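Local structure of negative regulator of ofd1 (Schizosaccharomyces pombe, 3QTM) at residues Ser43-Thr48 with Leu77-Glu82; Phe69-Ser74 with Phe122-Arg127. The protein is required for correct translation termination, inhibits ofd1 directly and stabilises the hypoxic transcription factor domain Sre1N. All coordinates share one frame; numbering follows the deposited sequence.

Interaction 1 of 2, residues Ser43-Thr48 with Leu77-Glu82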
# COMPACT_ATOMS: atom_id res chain seq x y z
N SER A 43 -5.43 18.70 -14.13
CA SER A 43 -5.19 20.16 -14.11
C SER A 43 -4.43 20.58 -12.87
O SER A 43 -3.46 21.34 -12.94
CB SER A 43 -6.51 20.93 -14.18
OG SER A 43 -7.19 20.68 -15.39
N LEU A 44 -4.86 20.10 -11.71
CA LEU A 44 -4.20 20.47 -10.46
C LEU A 44 -2.75 19.97 -10.37
O LEU A 44 -1.89 20.64 -9.82
CB LEU A 44 -5.01 20.00 -9.25
CG LEU A 44 -6.37 20.71 -9.13
CD1 LEU A 44 -7.32 20.04 -8.14
CD2 LEU A 44 -6.16 22.17 -8.76
N VAL A 45 -2.51 18.77 -10.91
CA VAL A 45 -1.18 18.18 -10.88
C VAL A 45 -0.21 18.97 -11.76
O VAL A 45 0.88 19.32 -11.32
CB VAL A 45 -1.23 16.69 -11.34
CG1 VAL A 45 0.13 16.22 -11.77
CG2 VAL A 45 -1.78 15.84 -10.22
N PHE A 46 -0.61 19.25 -12.99
CA PHE A 46 0.20 20.06 -13.88
C PHE A 46 0.40 21.48 -13.30
O PHE A 46 1.45 22.08 -13.49
CB PHE A 46 -0.44 20.15 -15.26
CG PHE A 46 -0.11 18.99 -16.17
CD1 PHE A 46 1.20 18.57 -16.32
CD2 PHE A 46 -1.10 18.36 -16.90
CE1 PHE A 46 1.52 17.51 -17.16
CE2 PHE A 46 -0.80 17.30 -17.76
CZ PHE A 46 0.51 16.87 -17.89
N GLY A 47 -0.62 21.99 -12.61
CA GLY A 47 -0.54 23.30 -11.98
C GLY A 47 0.52 23.26 -10.88
O GLY A 47 1.32 24.19 -10.75
N THR A 48 0.54 22.17 -10.12
CA THR A 48 1.56 21.97 -9.09
C THR A 48 2.96 22.03 -9.67
O THR A 48 3.86 22.70 -9.14
CB THR A 48 1.38 20.61 -8.41
OG1 THR A 48 0.03 20.49 -7.96
CG2 THR A 48 2.34 20.46 -7.20
N LEU A 77 4.84 14.86 -10.16
CA LEU A 77 5.38 14.09 -11.28
C LEU A 77 4.85 12.64 -11.27
O LEU A 77 4.45 12.10 -12.30
CB LEU A 77 6.92 14.12 -11.29
CG LEU A 77 7.53 15.49 -11.61
CD1 LEU A 77 9.00 15.59 -11.16
CD2 LEU A 77 7.41 15.82 -13.11
N LEU A 78 4.82 12.04 -10.09
CA LEU A 78 4.37 10.66 -10.00
C LEU A 78 2.90 10.58 -10.40
O LEU A 78 2.46 9.60 -11.00
CB LEU A 78 4.54 10.12 -8.58
CG LEU A 78 4.43 8.60 -8.48
CD1 LEU A 78 5.42 7.98 -9.44
CD2 LEU A 78 4.66 8.11 -7.03
N ALA A 79 2.15 11.62 -10.05
CA ALA A 79 0.72 11.61 -10.24
C ALA A 79 0.42 11.70 -11.73
O ALA A 79 -0.59 11.17 -12.20
CB ALA A 79 0.03 12.75 -9.46
N VAL A 80 1.30 12.38 -12.47
CA VAL A 80 1.14 12.47 -13.92
C VAL A 80 1.25 11.06 -14.47
O VAL A 80 0.45 10.66 -15.32
CB VAL A 80 2.19 13.40 -14.59
CG1 VAL A 80 2.12 13.29 -16.13
CG2 VAL A 80 1.97 14.85 -14.16
N SER A 81 2.22 10.29 -13.96
CA SER A 81 2.36 8.90 -14.37
C SER A 81 1.12 8.06 -14.03
O SER A 81 0.68 7.26 -14.83
CB SER A 81 3.64 8.25 -13.81
OG SER A 81 3.54 7.98 -12.42
N GLU A 82 0.54 8.27 -12.85
CA GLU A 82 -0.63 7.52 -12.42
C GLU A 82 -1.83 7.79 -13.33
O GLU A 82 -2.63 6.91 -13.63
CB GLU A 82 -1.00 7.88 -10.98
CG GLU A 82 -2.26 7.18 -10.46
CD GLU A 82 -2.61 7.59 -9.04
OE1 GLU A 82 -1.97 8.52 -8.51
OE2 GLU A 82 -3.53 7.00 -8.44

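Interaction 2 of 2, residues Phe69-Ser74 with Phe122-Arg127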
# COMPACT_ATOMS: atom_id res chain seq x y z
N PHE A 69 9.75 20.76 -0.38
CA PHE A 69 9.55 21.28 -1.74
C PHE A 69 9.76 20.17 -2.77
O PHE A 69 8.92 19.95 -3.66
CB PHE A 69 10.47 22.46 -2.05
CG PHE A 69 10.55 22.78 -3.54
CD1 PHE A 69 9.59 23.57 -4.15
CD2 PHE A 69 11.57 22.28 -4.32
CE1 PHE A 69 9.64 23.84 -5.51
CE2 PHE A 69 11.64 22.55 -5.69
CZ PHE A 69 10.67 23.33 -6.28
N HIS A 70 10.88 19.45 -2.68
CA HIS A 70 11.17 18.41 -3.67
C HIS A 70 10.19 17.24 -3.55
O HIS A 70 9.87 16.59 -4.54
CB HIS A 70 12.61 17.91 -3.56
CG HIS A 70 13.63 19.00 -3.66
ND1 HIS A 70 14.07 19.50 -4.86
CD2 HIS A 70 14.30 19.68 -2.69
CE1 HIS A 70 14.95 20.46 -4.64
NE2 HIS A 70 15.12 20.58 -3.33
N ALA A 71 9.71 16.99 -2.32
CA ALA A 71 8.71 15.95 -2.09
C ALA A 71 7.41 16.25 -2.81
O ALA A 71 6.83 15.37 -3.42
CB ALA A 71 8.47 15.77 -0.60
N ALA A 72 6.94 17.51 -2.73
CA ALA A 72 5.69 17.88 -3.39
C ALA A 72 5.85 17.81 -4.91
O ALA A 72 4.95 17.36 -5.62
CB ALA A 72 5.26 19.28 -2.99
N TYR A 73 6.98 18.29 -5.40
CA TYR A 73 7.25 18.31 -6.82
C TYR A 73 7.34 16.85 -7.34
O TYR A 73 6.76 16.50 -8.37
CB TYR A 73 8.56 19.06 -7.05
CG TYR A 73 8.82 19.50 -8.46
CD1 TYR A 73 9.82 20.43 -8.73
CD2 TYR A 73 8.07 18.99 -9.52
CE1 TYR A 73 10.08 20.83 -10.04
CE2 TYR A 73 8.32 19.39 -10.83
CZ TYR A 73 9.34 20.31 -11.08
OH TYR A 73 9.60 20.72 -12.38
N SER A 74 8.06 16.01 -6.61
CA SER A 74 8.15 14.59 -6.96
C SER A 74 6.77 13.95 -7.00
O SER A 74 6.47 13.21 -7.93
CB SER A 74 9.04 13.84 -5.97
OG SER A 74 9.03 12.46 -6.25
N PHE A 122 10.83 11.02 2.07
CA PHE A 122 11.02 9.57 2.17
C PHE A 122 9.82 8.86 1.57
O PHE A 122 9.97 7.84 0.89
CB PHE A 122 11.27 9.13 3.61
CG PHE A 122 12.70 9.35 4.08
CD1 PHE A 122 13.56 10.16 3.36
CD2 PHE A 122 13.15 8.78 5.26
CE1 PHE A 122 14.86 10.37 3.78
CE2 PHE A 122 14.45 8.99 5.71
CZ PHE A 122 15.31 9.78 4.96
N LEU A 123 8.63 9.40 1.81
CA LEU A 123 7.41 8.80 1.30
C LEU A 123 7.36 8.93 -0.23
O LEU A 123 7.03 7.96 -0.91
CB LEU A 123 6.16 9.41 1.95
CG LEU A 123 4.76 8.95 1.47
CD1 LEU A 123 4.52 7.46 1.74
CD2 LEU A 123 3.65 9.78 2.11
N ALA A 124 7.70 10.11 -0.74
CA ALA A 124 7.74 10.34 -2.19
C ALA A 124 8.74 9.42 -2.89
O ALA A 124 8.47 8.90 -3.98
CB ALA A 124 8.11 11.80 -2.49
N LEU A 125 9.89 9.23 -2.26
CA LEU A 125 10.91 8.33 -2.78
C LEU A 125 10.39 6.90 -2.84
O LEU A 125 10.48 6.25 -3.87
CB LEU A 125 12.17 8.37 -1.91
CG LEU A 125 13.11 9.55 -2.11
CD1 LEU A 125 14.01 9.72 -0.87
CD2 LEU A 125 13.94 9.35 -3.39
N ALA A 126 9.85 6.42 -1.72
CA ALA A 126 9.34 5.05 -1.67
C ALA A 126 8.25 4.82 -2.72
O ALA A 126 8.29 3.82 -3.45
CB ALA A 126 8.82 4.73 -0.29
N ARG A 127 7.29 5.75 -2.79
CA ARG A 127 6.20 5.67 -3.76
C ARG A 127 6.71 5.57 -5.19
O ARG A 127 6.25 4.74 -5.97
CB ARG A 127 5.24 6.86 -3.60
CG ARG A 127 4.46 6.80 -2.29
CD ARG A 127 3.66 8.08 -1.99
NE ARG A 127 3.06 8.67 -3.20
CZ ARG A 127 1.98 8.19 -3.79
NH1 ARG A 127 1.40 7.11 -3.30
NH2 ARG A 127 1.48 8.78 -4.87
O HOH W 1 7.02 10.48 -5.69

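Interaction 1 of 2, residues Ser43-Thr48 with Leu77-Glu82
Val45 meets Ala79 and Val80 through its two methyl branches, CG2 chiefly on Ala79 and CG1 on Val80, and this apolar pairing carries the contact. CG2 of Val45 rests on CB of Ala79 at 3.7 Å, the point where the two backbones also come nearest. The other branch, Val45 CG1, is pressed against Val80 CG2 at 3.3 Å, closer than two methyl carbons normally sit. It gets there because it stands anti to its own backbone N (chi1 160°), while the touching methyl of Val80 is the branch beside its backbone N.

The helices involved, 38-58 and 67-82, run antiparallel with 149° between their local directions and 9.3 Å between the axes, as consecutive helices do in the tetratricopeptide-type helical arrays of this family.

An aromatic contact flanks the valines: Phe46 CE1 comes to 4.0 Å from Val80 CG2, the two side chains lying roughly at right angles, so one methyl of Val80 serves both Val45 and the ring. Further helices close over the valines, Val45 packing on Ser29 of helix 15-34 and Val80 on Tyr100 of helix 97-110.

Interaction 2 of 2, residues Phe69-Ser74 with Phe122-Arg127
Ala124 points its methyl group at helix 67-82, where it meets Ala71 and Ser74, residues one turn apart. Small side chains allow a close approach: the CA atoms of Ala71 and Ala124 are 5.7 Å from each other. The two alanines do not meet head on. The CB of Ala71 is directed along the flank of the interface, and the methyl carbons, Ala71 CB and Ala124 CB, are 4.4 Å apart, a loose apolar contact. Nearer to the methyl of Ala124 is the backbone of the facing turn, with Ala71 O at 3.9 Å from Ala124 CB; that carbonyl oxygen accepts a hydrogen bond from Ser75 OG.

Ser74 comes in from the following turn with its CB bond aimed at helix 119-142. Its hydroxyl stands anti to the backbone N (chi1 175°), which carries OG outward to lie 3.9 Å from Ala124 CB. The methyl of Ala124 is thus bordered by a carbonyl oxygen and a hydroxyl as well as by carbon.

A water bridges the two helices. It donates to Ser74 OG at 2.9 Å and to Ala124 O at 2.7 Å, tying the serine hydroxyl to the backbone of the opposing helix. Ser74 OG also hydrogen-bonds to Ala104 O of helix 97-110, so the hydroxyl, directly and through the water, joins three helices. Leu125, whose CB points away from helix 67-82, packs on Ala108 of that same helix 97-110 and on Tyr165 of helix 151-170. Close, alanine-lined packing of helices that are not neighbours in sequence, here with helices 84-87 and 97-110 between them in the chain, is in keeping with the stacked helices of a tetratricopeptide-like superhelix.

In the fold
Interactions 1 and 2 share helix 67-82: residues 77-82, at its C-terminal end, face helix 38-58, whereas residues 69-74, near its start, face helix 119-142. Their centres lie 13 Å apart, and they touch where Leu78 CD2 packs on Arg127 CB at 3.7 Å. Both are buried, although Phe46 itself is partly exposed. The chemistry differs. Two valines, a phenylalanine and an alanine meet between helices adjacent in the chain, burying 174 Å² in interaction 1; in interaction 2, alanine, serine and a bridging water join helices more distant in sequence over just 106 Å². Together they tie three helices of the N-terminal half into one array.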